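Local coordinates for metallo-beta-lactamase 1 (Acinetobacter baumannii, PDB 5MMD), which probably hydrolyses beta-lactam antibiotics to substituted beta-amino acids, with zinc ions as its cofactor, at residues L71-S76 with I95-A99; F160-S166 with E208-T213. All coordinates share one frame; numbering follows the deposited sequence.

Contact 1: residues L71-S76 with I95-A99; sequences LAGSIS and ITTYA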
loop_
_atom_site.group_PDB
_atom_site.type_symbol
_atom_site.label_atom_id
_atom_site.label_comp_id
_atom_site.label_asym_id
_atom_site.label_seq_id
_atom_site.Cartn_x
_atom_site.Cartn_y
_atom_site.Cartn_z
ATOM N N LEU A 71 -1.608 3.781 -18.641
ATOM C CA LEU A 71 -1.204 3.013 -17.447
ATOM C C LEU A 71 0.269 2.708 -17.516
ATOM O O LEU A 71 0.717 2.110 -18.468
ATOM C CB LEU A 71 -2.006 1.727 -17.323
ATOM C CG LEU A 71 -1.703 0.859 -16.106
ATOM C CD1 LEU A 71 -1.667 1.654 -14.781
ATOM C CD2 LEU A 71 -2.771 -0.216 -16.042
ATOM N N ALA A 72 1.004 3.106 -16.489
ATOM C CA ALA A 72 2.452 2.985 -16.463
ATOM C C ALA A 72 2.943 1.742 -15.700
ATOM O O ALA A 72 3.980 1.177 -16.025
ATOM C CB ALA A 72 3.045 4.222 -15.853
ATOM N N GLY A 73 2.186 1.304 -14.705
ATOM C CA GLY A 73 2.608 0.195 -13.860
ATOM C C GLY A 73 1.957 0.147 -12.480
ATOM O O GLY A 73 1.132 0.983 -12.118
ATOM N N SER A 74 2.361 -0.840 -11.701
ATOM C CA SER A 74 1.879 -0.973 -10.326
ATOM C C SER A 74 3.040 -1.310 -9.405
ATOM O O SER A 74 4.009 -1.969 -9.817
ATOM C CB SER A 74 0.792 -2.052 -10.227
ATOM O OG SER A 74 1.372 -3.331 -10.358
ATOM N N ILE A 75 2.952 -0.837 -8.168
ATOM C CA ILE A 75 3.827 -1.272 -7.114
ATOM C C ILE A 75 2.990 -1.919 -5.977
ATOM O O ILE A 75 1.916 -1.411 -5.627
ATOM C CB ILE A 75 4.686 -0.111 -6.569
ATOM C CG1 ILE A 75 5.529 -0.637 -5.402
ATOM C CG2 ILE A 75 3.821 1.051 -6.165
ATOM C CD1 ILE A 75 6.834 -0.048 -5.286
ATOM N N SER A 76 3.473 -3.038 -5.422
ATOM C CA SER A 76 2.806 -3.653 -4.260
ATOM C C SER A 76 3.686 -3.467 -3.025
ATOM O O SER A 76 4.892 -3.688 -3.082
ATOM C CB SER A 76 2.494 -5.123 -4.484
ATOM O OG SER A 76 1.616 -5.292 -5.563
ATOM N N ILE A 95 1.458 -5.193 -18.181
ATOM C CA ILE A 95 1.575 -4.016 -17.346
ATOM C C ILE A 95 2.651 -4.256 -16.285
ATOM O O ILE A 95 2.487 -5.121 -15.433
ATOM C CB ILE A 95 0.248 -3.709 -16.648
ATOM C CG1 ILE A 95 -0.833 -3.460 -17.707
ATOM C CG2 ILE A 95 0.396 -2.535 -15.727
ATOM C CD1 ILE A 95 -2.213 -3.450 -17.157
ATOM N N THR A 96 3.732 -3.485 -16.310
ATOM C CA THR A 96 4.825 -3.690 -15.355
ATOM C C THR A 96 4.411 -3.603 -13.874
ATOM O O THR A 96 3.873 -2.607 -13.400
ATOM C CB THR A 96 5.962 -2.693 -15.605
ATOM O OG1 THR A 96 6.318 -2.761 -16.976
ATOM C CG2 THR A 96 7.160 -3.042 -14.780
ATOM N N THR A 97 4.688 -4.682 -13.163
ATOM C CA THR A 97 4.473 -4.789 -11.740
ATOM C C THR A 97 5.808 -4.671 -11.019
ATOM O O THR A 97 6.837 -5.202 -11.466
ATOM C CB THR A 97 3.795 -6.122 -11.380
ATOM O OG1 THR A 97 4.556 -7.204 -11.933
ATOM C CG2 THR A 97 2.419 -6.171 -11.971
ATOM N N TYR A 98 5.790 -3.937 -9.927
ATOM C CA TYR A 98 6.959 -3.750 -9.082
ATOM C C TYR A 98 6.702 -4.255 -7.660
ATOM O O TYR A 98 5.606 -4.151 -7.144
ATOM C CB TYR A 98 7.361 -2.277 -8.973
ATOM C CG TYR A 98 7.701 -1.585 -10.254
ATOM C CD1 TYR A 98 9.014 -1.359 -10.602
ATOM C CD2 TYR A 98 6.714 -1.111 -11.100
ATOM C CE1 TYR A 98 9.341 -0.720 -11.790
ATOM C CE2 TYR A 98 7.030 -0.462 -12.282
ATOM C CZ TYR A 98 8.324 -0.242 -12.603
ATOM O OH TYR A 98 8.646 0.405 -13.789
ATOM N N ALA A 99 7.768 -4.733 -7.017
ATOM C CA ALA A 99 7.773 -4.982 -5.591
ATOM C C ALA A 99 9.205 -4.952 -5.115
ATOM O O ALA A 99 10.118 -4.967 -5.930
ATOM C CB ALA A 99 7.124 -6.312 -5.273
HETATM O O HOH W 1 3.733 -1.103 -18.066
HETATM O O HOH W 2 2.756 -4.644 -8.051
#
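Ser-74 and Ile-75 pair with Thr-97 and Tyr-98 as parallel neighbours, the two strands of a beta-alpha-beta crossover in the larger sheet of the metallo-beta-lactamase fold. Three backbone bonds hold them: Ser-74 N to Thr-96 O at 2.9 Å, then Tyr-98 N to Ser-74 O at 2.7 Å and Ser-76 N to Tyr-98 O. The packing is close under helix 87-92, whose Leu-90 covers Ser-74, Ile-95 and Thr-97. Here the side chains of Leu-71 and Ile-95 meet at about a right angle, and Leu-71 CD2 lies a tight 3.5 Å from Ile-95 CD1. Gly-73 CA lies 3.1 Å from Thr-96 O, and the strands run close there because glycine has no side chain. The partly exposed Ala-72 and Thr-96 make the looser end: the backbones part, and water 1 accepts from Thr-96 N and donates to Ala-72 O. On the opposite face from Ser-74, the Tyr-98 ring swings back beside its own backbone N (chi1 -59°), bringing Ser-74 O to its edge, in plane, 3.1 Å from CD2. Ser-76 OG hydrogen-bonds to Lys-83 O; water 2 bonds to Ser-74 OG and donates to both Ser-76 OG and Tyr-98 O, the latter at 3.0 Å.

Contact 2: residues F160-S166 with E208-T213; sequences FIRSLES and ELLKHT. With ZN (zinc ion), chain D.
Thr-213 OG1 sits in the middle of two hydrogen bonds: it accepts from Arg-162 N at 2.9 Å and donates to Leu-209 O one helical turn back. Together they set the orientation of the hydroxyl and tie the loop backbone to the helix. Leu-209 O also takes Thr-213 N, and its two donors arrive from opposite faces of its plane. The second polar link is His-212 NE2 to Ser-166 O, 2.7 Å. The acceptor lies in the ring plane, but the N-H...O angle is only 131°, so the bond is bent. With CG anti to the backbone N (chi1 177°), the imidazole reaches out from the helix to the type I turn Ser-163 to Ser-166, whose two serine hydroxyls also bond to each other. Its other nitrogen, ND1, binds a zinc ion at 2.1 Å, with water 3 as a further ligand; the metal would be expected to polarise the ring and strengthen the NE2 bond. Leu-164 covers one face of that ring, its CA 4.0 Å from the centroid in a CH-pi contact, while its CD2 touches His-212 CB and its CD1 lies against the carboxylate of Glu-208. Deeper in, Ile-161 CD1 meets Leu-210 CD2 at 3.6 Å and Ile-161 CG2 meets Leu-209 CB. This apolar group rests on Val-197 of strand 196-199. Helix 180-190 also lies against the contact: its Ile-188 touches Leu-210, and its Trp-180 stacks on the ring of Phe-160 and touches Thr-213.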
loop_
_atom_site.group_PDB
_atom_site.type_symbol
_atom_site.label_atom_id
_atom_site.label_comp_id
_atom_site.label_asym_id
_atom_site.label_seq_id
_atom_site.Cartn_x
_atom_site.Cartn_y
_atom_site.Cartn_z
ATOM N N PHE A 160 1.259 -0.871 7.070
ATOM C CA PHE A 160 2.215 -0.421 8.066
ATOM C C PHE A 160 1.637 0.687 8.936
ATOM O O PHE A 160 2.138 0.950 10.055
ATOM C CB PHE A 160 3.493 0.096 7.368
ATOM C CG PHE A 160 4.521 0.677 8.300
ATOM C CD1 PHE A 160 5.258 -0.144 9.130
ATOM C CD2 PHE A 160 4.768 2.052 8.336
ATOM C CE1 PHE A 160 6.211 0.371 9.990
ATOM C CE2 PHE A 160 5.736 2.573 9.185
ATOM C CZ PHE A 160 6.450 1.720 10.022
ATOM N N ILE A 161 0.632 1.377 8.397
ATOM C CA ILE A 161 0.023 2.517 9.087
ATOM C C ILE A 161 -1.415 2.199 9.369
ATOM O O ILE A 161 -2.140 1.763 8.484
ATOM C CB ILE A 161 0.123 3.862 8.248
ATOM C CG1 ILE A 161 1.582 4.286 8.064
ATOM C CG2 ILE A 161 -0.704 4.984 8.915
ATOM C CD1 ILE A 161 2.372 4.413 9.377
ATOM N N ARG A 162 -1.822 2.396 10.620
ATOM C CA ARG A 162 -3.193 2.162 11.044
ATOM C C ARG A 162 -4.050 3.417 10.998
ATOM O O ARG A 162 -3.571 4.524 11.239
ATOM C CB ARG A 162 -3.202 1.609 12.464
ATOM C CG ARG A 162 -2.421 0.290 12.575
ATOM C CD ARG A 162 -3.113 -0.847 11.814
ATOM N NE ARG A 162 -4.357 -1.234 12.497
ATOM C CZ ARG A 162 -5.312 -2.005 11.986
ATOM N NH1 ARG A 162 -5.216 -2.518 10.749
ATOM N NH2 ARG A 162 -6.358 -2.285 12.743
ATOM N N SER A 163 -5.334 3.212 10.713
ATOM C CA SER A 163 -6.298 4.298 10.701
ATOM C C SER A 163 -6.533 4.828 12.109
ATOM O O SER A 163 -6.387 4.097 13.120
ATOM C CB SER A 163 -7.617 3.833 10.085
ATOM O OG SER A 163 -8.262 2.973 10.984
ATOM N N LEU A 164 -6.897 6.104 12.194
ATOM C CA LEU A 164 -7.101 6.715 13.497
ATOM C C LEU A 164 -8.219 6.016 14.277
ATOM O O LEU A 164 -8.251 6.102 15.507
ATOM C CB LEU A 164 -7.441 8.199 13.393
ATOM C CG LEU A 164 -6.334 9.242 13.497
ATOM C CD1 LEU A 164 -7.048 10.616 13.633
ATOM C CD2 LEU A 164 -5.368 9.010 14.642
ATOM N N GLU A 165 -9.149 5.371 13.575
ATOM C CA GLU A 165 -10.283 4.713 14.248
ATOM C C GLU A 165 -9.918 3.343 14.859
ATOM O O GLU A 165 -10.713 2.739 15.591
ATOM C CB GLU A 165 -11.456 4.535 13.264
ATOM C CG GLU A 165 -12.082 5.843 12.811
ATOM C CD GLU A 165 -11.206 6.664 11.822
ATOM O OE1 GLU A 165 -10.426 6.079 11.022
ATOM O OE2 GLU A 165 -11.338 7.914 11.862
ATOM N N SER A 166 -8.710 2.885 14.579
ATOM C CA SER A 166 -8.234 1.595 15.049
ATOM C C SER A 166 -7.591 1.735 16.407
ATOM O O SER A 166 -6.737 2.596 16.596
ATOM C CB SER A 166 -7.226 1.014 14.063
ATOM O OG SER A 166 -7.827 0.754 12.809
ATOM N N GLU A 208 -1.425 12.800 11.813
ATOM C CA GLU A 208 -1.729 12.099 13.074
ATOM C C GLU A 208 -1.709 10.564 12.927
ATOM O O GLU A 208 -1.449 9.852 13.889
ATOM C CB GLU A 208 -3.088 12.531 13.659
ATOM C CG GLU A 208 -3.352 11.999 15.093
ATOM C CD GLU A 208 -4.655 12.544 15.730
ATOM O OE1 GLU A 208 -5.463 13.161 14.994
ATOM O OE2 GLU A 208 -4.879 12.384 16.970
ATOM N N LEU A 209 -1.968 10.043 11.734
ATOM C CA LEU A 209 -1.962 8.608 11.561
ATOM C C LEU A 209 -0.593 8.017 11.866
ATOM O O LEU A 209 -0.509 6.893 12.391
ATOM C CB LEU A 209 -2.388 8.218 10.154
ATOM C CG LEU A 209 -3.897 8.027 9.977
ATOM C CD1 LEU A 209 -4.682 9.273 10.195
ATOM C CD2 LEU A 209 -4.147 7.473 8.567
ATOM N N LEU A 210 0.465 8.765 11.564
ATOM C CA LEU A 210 1.816 8.318 11.855
ATOM C C LEU A 210 2.077 8.245 13.368
ATOM O O LEU A 210 2.643 7.237 13.852
ATOM C CB LEU A 210 2.839 9.230 11.175
ATOM C CG LEU A 210 2.725 9.361 9.648
ATOM C CD1 LEU A 210 3.918 10.114 9.091
ATOM C CD2 LEU A 210 2.582 7.983 8.983
ATOM N N LYS A 211 1.650 9.283 14.093
ATOM C CA LYS A 211 1.804 9.343 15.548
ATOM C C LYS A 211 0.963 8.247 16.217
ATOM O O LYS A 211 1.433 7.545 17.108
ATOM C CB LYS A 211 1.410 10.711 16.108
ATOM C CG LYS A 211 2.272 11.881 15.632
ATOM C CD LYS A 211 2.015 13.208 16.377
ATOM N NZ LYS A 211 1.014 12.660 18.706
ATOM N N HIS A 212 -0.277 8.122 15.763
ATOM C CA HIS A 212 -1.208 7.110 16.245
ATOM C C HIS A 212 -0.599 5.696 16.097
ATOM O O HIS A 212 -0.627 4.887 17.015
ATOM C CB HIS A 212 -2.537 7.254 15.478
ATOM C CG HIS A 212 -3.569 6.217 15.823
ATOM N ND1 HIS A 212 -4.136 6.094 17.072
ATOM C CD2 HIS A 212 -4.125 5.240 15.069
ATOM C CE1 HIS A 212 -5.004 5.104 17.067
ATOM N NE2 HIS A 212 -5.004 4.559 15.863
ATOM N N THR A 213 -0.049 5.394 14.927
ATOM C CA THR A 213 0.521 4.077 14.692
ATOM C C THR A 213 1.766 3.803 15.579
ATOM O O THR A 213 1.900 2.705 16.143
ATOM C CB THR A 213 0.899 3.897 13.223
ATOM O OG1 THR A 213 -0.286 4.000 12.410
ATOM C CG2 THR A 213 1.534 2.530 13.009
HETATM ZN ZN ZN D . -4.169 7.443 18.622
HETATM O O HOH W 3 -2.289 9.045 19.206
#

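In the fold
From the N terminus, the chain first reaches contact 1, which closes a loop of 18 residues holding helices 81-84 and 87-92 and the zinc ligands His-78, His-80 and Asp-82. Contact 2 opens only later and closes a 41-residue excursion through helix 180-190, strand 196-199 and the zinc ligand His-201. The two loops follow in series, neither nesting nor crossing. Contact 1 joins two adjacent strands toward the 117-119 edge of the seven-stranded sheet; contact 2 fastens the loop after strand 154-158, in the five-stranded sheet, to the C-terminal helix 208-223. Their centres lie about 26 Å apart, on opposite sides of the chain's centre, and their nearest atoms are about 11 Å apart.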